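PDB 5AWE: putative acetoin utilization protein, acetoin dehydrogenase from Thermus thermophilus, which is of unknown function but, with its pair of CBS domains followed by an ACT domain, probably senses a small-molecule ligand in a regulatory role. Local coordinates for residues L94-A98 with V126-F130; A164-A170 with L181-V186. The contacts are given in a common frame with arbitrary orientation. Numbering follows the deposited sequence.

The two contacts follow one another along the chain, interaction 1 closing before interaction 2 opens, and they fall in different domains. Interaction 1 packs helix 94-103 against helix 123-133 in the second CBS domain, its centre about 3 Å from the centre of the chain; interaction 2 pairs strands 165-175 and 178-186 of the ACT domain, its centre about 21 Å away. The contact centres lie about 19 Å apart, and within one chain the nearest atoms are about 7 Å apart, without touching. Between chains, E95 OE1 forms a salt bridge with R184 NH2 of the second subunit. CBS and ACT domains are thus tied together between subunits.

Interaction 1 (L94-A98 with V126-F130); sequences LEKAA and VLRAF
This is a buried, wholly apolar helix-helix contact between the two helices of the second CBS domain, helix 94-103 and helix 123-133. The axes of the short segments approach to 10.3 Å, with their N-to-C directions 134° apart (signed crossing angle -134°); the nearest CA pair is A98-V126, at 6.5 Å. L94, with chi1 t and chi2 m, extends across the gap: its CG lies 3.6 Å from A129 CB, while its CD1 is 3.9 Å from V126 CG1 and sits over one face of the F130 ring, 4.2 Å from CZ. V126 (chi1 t) reaches A98 CB through CG1 at 3.6 Å. F130, chi1 m, brings CE2 to 4.0 Å from A98 CB at its ring edge; its ring also meets F130 of the second subunit. L94 and V126 both touch I121 of strand 116-122, so this helix pair, characteristic of a CBS domain, packs on the domain's sheet. With no hydrogen bond between the segments and 255 Å² buried (both sides summed), the pairing rests on dispersion and hydrophobic burial.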
loop_
_atom_site.group_PDB
_atom_site.type_symbol
_atom_site.label_atom_id
_atom_site.label_comp_id
_atom_site.label_asym_id
_atom_site.label_seq_id
_atom_site.Cartn_x
_atom_site.Cartn_y
_atom_site.Cartn_z
ATOM N N LEU A 94 17.228 32.435 -22.373
ATOM C CA LEU A 94 16.578 31.992 -21.160
ATOM C C LEU A 94 15.054 32.055 -21.334
ATOM O O LEU A 94 14.352 31.114 -20.956
ATOM C CB LEU A 94 17.051 32.861 -19.982
ATOM C CG LEU A 94 16.604 32.529 -18.551
ATOM C CD1 LEU A 94 15.183 33.025 -18.327
ATOM C CD2 LEU A 94 16.717 31.013 -18.300
ATOM N N GLU A 95 14.561 33.136 -21.944
ATOM C CA GLU A 95 13.115 33.389 -22.067
ATOM C C GLU A 95 12.353 32.281 -22.806
ATOM O O GLU A 95 11.143 32.115 -22.617
ATOM C CB GLU A 95 12.846 34.729 -22.780
ATOM C CG GLU A 95 13.531 35.942 -22.160
ATOM C CD GLU A 95 14.850 36.284 -22.843
ATOM O OE1 GLU A 95 14.882 37.270 -23.599
ATOM O OE2 GLU A 95 15.856 35.574 -22.626
ATOM N N LYS A 96 13.054 31.526 -23.643
ATOM C CA LYS A 96 12.421 30.446 -24.390
ATOM C C LYS A 96 11.970 29.346 -23.430
ATOM O O LYS A 96 10.893 28.771 -23.581
ATOM C CB LYS A 96 13.399 29.866 -25.416
ATOM C CG LYS A 96 12.723 29.231 -26.619
ATOM C CD LYS A 96 13.716 28.403 -27.428
ATOM C CE LYS A 96 13.230 28.148 -28.852
ATOM N NZ LYS A 96 13.680 29.222 -29.786
ATOM N N ALA A 97 12.798 29.066 -22.432
ATOM C CA ALA A 97 12.471 28.046 -21.454
ATOM C C ALA A 97 11.202 28.447 -20.714
ATOM O O ALA A 97 10.286 27.635 -20.564
ATOM C CB ALA A 97 13.631 27.862 -20.466
ATOM N N ALA A 98 11.145 29.698 -20.263
ATOM C CA ALA A 98 9.992 30.168 -19.500
ATOM C C ALA A 98 8.730 30.031 -20.339
ATOM O O ALA A 98 7.667 29.673 -19.826
ATOM C CB ALA A 98 10.183 31.634 -19.076
ATOM N N VAL A 126 14.637 29.559 -13.778
ATOM C CA VAL A 126 14.153 30.674 -14.579
ATOM C C VAL A 126 13.802 31.832 -13.653
ATOM O O VAL A 126 14.008 32.994 -13.989
ATOM C CB VAL A 126 12.907 30.267 -15.411
ATOM C CG1 VAL A 126 12.372 31.456 -16.178
ATOM C CG2 VAL A 126 13.271 29.161 -16.384
ATOM N N LEU A 127 13.290 31.516 -12.471
ATOM C CA LEU A 127 12.979 32.572 -11.517
ATOM C C LEU A 127 14.252 33.297 -11.120
ATOM O O LEU A 127 14.319 34.520 -11.169
ATOM C CB LEU A 127 12.293 31.998 -10.275
ATOM C CG LEU A 127 10.799 31.699 -10.434
ATOM C CD1 LEU A 127 10.202 31.326 -9.085
ATOM C CD2 LEU A 127 10.094 32.926 -11.014
ATOM N N ARG A 128 15.266 32.534 -10.735
ATOM C CA ARG A 128 16.553 33.115 -10.373
ATOM C C ARG A 128 17.037 34.069 -11.480
ATOM O O ARG A 128 17.468 35.192 -11.207
ATOM C CB ARG A 128 17.578 31.993 -10.145
ATOM C CG ARG A 128 18.794 32.424 -9.327
ATOM C CD ARG A 128 19.567 31.230 -8.756
ATOM N NE ARG A 128 20.271 30.477 -9.791
ATOM C CZ ARG A 128 19.821 29.341 -10.317
ATOM N NH1 ARG A 128 18.667 28.832 -9.895
ATOM N NH2 ARG A 128 20.514 28.719 -11.268
ATOM N N ALA A 129 16.939 33.622 -12.727
ATOM C CA ALA A 129 17.422 34.398 -13.865
ATOM C C ALA A 129 16.719 35.751 -13.965
ATOM O O ALA A 129 17.369 36.787 -14.117
ATOM C CB ALA A 129 17.220 33.604 -15.161
ATOM N N PHE A 130 15.390 35.740 -13.875
ATOM C CA PHE A 130 14.617 36.973 -13.969
ATOM C C PHE A 130 14.928 37.863 -12.783
ATOM O O PHE A 130 14.970 39.082 -12.905
ATOM C CB PHE A 130 13.116 36.672 -14.017
ATOM C CG PHE A 130 12.630 36.201 -15.366
ATOM C CD1 PHE A 130 13.023 36.851 -16.528
ATOM C CD2 PHE A 130 11.775 35.110 -15.470
ATOM C CE1 PHE A 130 12.575 36.422 -17.785
ATOM C CE2 PHE A 130 11.320 34.672 -16.715
ATOM C CZ PHE A 130 11.723 35.331 -17.877
#

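Interaction 2 (A164-A170 with L181-V186); sequences ANIVSIA and LVMRVV
The beta hairpin of strands 165-175 and 178-186 in the ACT domain supplies this contact, an antiparallel pairing interrupted by a beta bulge. The axes of the short segments come within 4.6 Å, N-to-C directions 141° apart. N165 and V186 form a hydrogen-bonded pair, N165 N to V186 O and V186 N to N165 O both being 2.8 Å. I166-V185 is non-hydrogen-bonded (CA-CA 4.4 Å). The register then shifts by one at V167 (phi/psi -105/-31°, not extended): V167 and S168 both stand opposite R184, V167 N donating to R184 O and R184 N to S168 O, each at 3.0 Å. Beyond the non-hydrogen-bonded I169-M183 pair, A170 N to V182 O (2.8 Å) and V182 N to A170 O (2.7 Å) continue the ladder. A water donates to S168 OG at 3.1 Å and V182 O at 3.0 Å; S168 OG is also hydrogen-bonded to L134 O. I166, I169, M183 and V185 share one face, where I169 CD1 lies 3.8 Å from M183 CE (selenomethionine) and helix 153-158 packs. R184, on the other face, hydrogen-bonds through NH1 to G210 O, and its NH2 forms a salt bridge with E95 OE1 of the second subunit. Strand order 2-3-1-4, with helices 153-158 and 193-199 completing a beta-alpha-beta-beta-alpha-beta topology, is that of the ACT fold.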
loop_
_atom_site.group_PDB
_atom_site.type_symbol
_atom_site.label_atom_id
_atom_site.label_comp_id
_atom_site.label_asym_id
_atom_site.label_seq_id
_atom_site.Cartn_x
_atom_site.Cartn_y
_atom_site.Cartn_z
ATOM N N ALA A 164 21.805 58.659 -11.443
ATOM C CA ALA A 164 21.472 57.267 -11.131
ATOM C C ALA A 164 21.382 56.416 -12.400
ATOM O O ALA A 164 21.335 56.949 -13.511
ATOM C CB ALA A 164 20.153 57.195 -10.357
ATOM N N ASN A 165 21.351 55.096 -12.220
ATOM C CA ASN A 165 21.321 54.155 -13.334
ATOM C C ASN A 165 19.983 53.450 -13.444
ATOM O O ASN A 165 19.310 53.219 -12.439
ATOM C CB ASN A 165 22.408 53.088 -13.171
ATOM C CG ASN A 165 23.802 53.662 -13.229
ATOM O OD1 ASN A 165 24.326 53.939 -14.310
ATOM N ND2 ASN A 165 24.417 53.842 -12.061
ATOM N N ILE A 166 19.611 53.091 -14.666
ATOM C CA ILE A 166 18.484 52.196 -14.890
ATOM C C ILE A 166 19.016 50.777 -15.067
ATOM O O ILE A 166 19.965 50.547 -15.830
ATOM C CB ILE A 166 17.725 52.587 -16.154
ATOM C CG1 ILE A 166 17.215 54.017 -16.017
ATOM C CG2 ILE A 166 16.588 51.604 -16.407
ATOM C CD1 ILE A 166 17.043 54.722 -17.350
ATOM N N VAL A 167 18.408 49.827 -14.361
ATOM C CA VAL A 167 18.815 48.424 -14.465
ATOM C C VAL A 167 17.818 47.590 -15.274
ATOM O O VAL A 167 18.201 46.623 -15.945
ATOM C CB VAL A 167 18.997 47.806 -13.060
ATOM C CG1 VAL A 167 19.273 46.318 -13.161
ATOM C CG2 VAL A 167 20.159 48.495 -12.357
ATOM N N SER A 168 16.540 47.965 -15.214
ATOM C CA SER A 168 15.525 47.281 -16.005
ATOM C C SER A 168 14.226 48.056 -16.120
ATOM O O SER A 168 13.828 48.785 -15.210
ATOM C CB SER A 168 15.228 45.893 -15.422
ATOM O OG SER A 168 14.581 46.006 -14.169
ATOM N N ILE A 169 13.571 47.877 -17.260
ATOM C CA ILE A 169 12.274 48.478 -17.525
ATOM C C ILE A 169 11.323 47.386 -17.988
ATOM O O ILE A 169 11.674 46.578 -18.859
ATOM C CB ILE A 169 12.379 49.565 -18.623
ATOM C CG1 ILE A 169 13.179 50.754 -18.089
ATOM C CG2 ILE A 169 10.996 50.022 -19.053
ATOM C CD1 ILE A 169 13.587 51.749 -19.157
ATOM N N ALA A 170 10.133 47.356 -17.388
ATOM C CA ALA A 170 9.054 46.496 -17.863
ATOM C C ALA A 170 7.783 47.298 -18.141
ATOM O O ALA A 170 7.537 48.347 -17.511
ATOM C CB ALA A 170 8.768 45.404 -16.851
ATOM N N LEU A 181 5.266 51.974 -17.219
ATOM C CA LEU A 181 6.534 51.285 -17.023
ATOM C C LEU A 181 6.793 50.990 -15.552
ATOM O O LEU A 181 6.544 51.829 -14.681
ATOM C CB LEU A 181 7.687 52.134 -17.583
ATOM C CG LEU A 181 7.515 52.612 -19.029
ATOM C CD1 LEU A 181 8.664 53.536 -19.402
ATOM C CD2 LEU A 181 7.447 51.406 -19.970
ATOM N N VAL A 182 7.298 49.794 -15.280
ATOM C CA VAL A 182 7.889 49.516 -13.982
ATOM C C VAL A 182 9.397 49.546 -14.176
ATOM O O VAL A 182 9.959 48.789 -14.977
ATOM C CB VAL A 182 7.419 48.134 -13.421
ATOM C CG1 VAL A 182 8.090 47.842 -12.088
ATOM C CG2 VAL A 182 5.909 48.146 -13.228
HETATM N N MSE A 183 10.047 50.455 -13.462
HETATM C CA MSE A 183 11.442 50.773 -13.733
HETATM C C MSE A 183 12.213 50.628 -12.436
HETATM O O MSE A 183 11.774 51.101 -11.393
HETATM C CB MSE A 183 11.560 52.215 -14.265
HETATM C CG MSE A 183 12.945 52.605 -14.789
HETATM SE SE MSE A 183 13.114 54.397 -15.107
HETATM C CE MSE A 183 14.036 54.365 -16.492
ATOM N N ARG A 184 13.353 49.952 -12.490
ATOM C CA ARG A 184 14.209 49.859 -11.322
ATOM C C ARG A 184 15.464 50.661 -11.550
ATOM O O ARG A 184 16.158 50.474 -12.545
ATOM C CB ARG A 184 14.536 48.393 -11.015
ATOM C CG ARG A 184 13.386 47.696 -10.316
ATOM C CD ARG A 184 13.565 46.204 -10.211
ATOM N NE ARG A 184 12.354 45.591 -9.661
ATOM C CZ ARG A 184 12.073 45.513 -8.360
ATOM N NH1 ARG A 184 12.914 46.009 -7.461
ATOM N NH2 ARG A 184 10.951 44.936 -7.954
ATOM N N VAL A 185 15.732 51.581 -10.635
ATOM C CA VAL A 185 16.871 52.473 -10.759
ATOM C C VAL A 185 17.743 52.332 -9.520
ATOM O O VAL A 185 17.240 52.054 -8.426
ATOM C CB VAL A 185 16.416 53.944 -10.908
ATOM C CG1 VAL A 185 15.624 54.119 -12.222
ATOM C CG2 VAL A 185 15.558 54.347 -9.705
ATOM N N VAL A 186 19.049 52.505 -9.702
ATOM C CA VAL A 186 20.003 52.327 -8.616
ATOM C C VAL A 186 21.103 53.376 -8.671
ATOM O O VAL A 186 21.221 54.125 -9.649
ATOM C CB VAL A 186 20.688 50.945 -8.675
ATOM C CG1 VAL A 186 19.650 49.826 -8.546
ATOM C CG2 VAL A 186 21.466 50.819 -9.977
HETATM O O HOH W 1 11.581 46.547 -13.858
#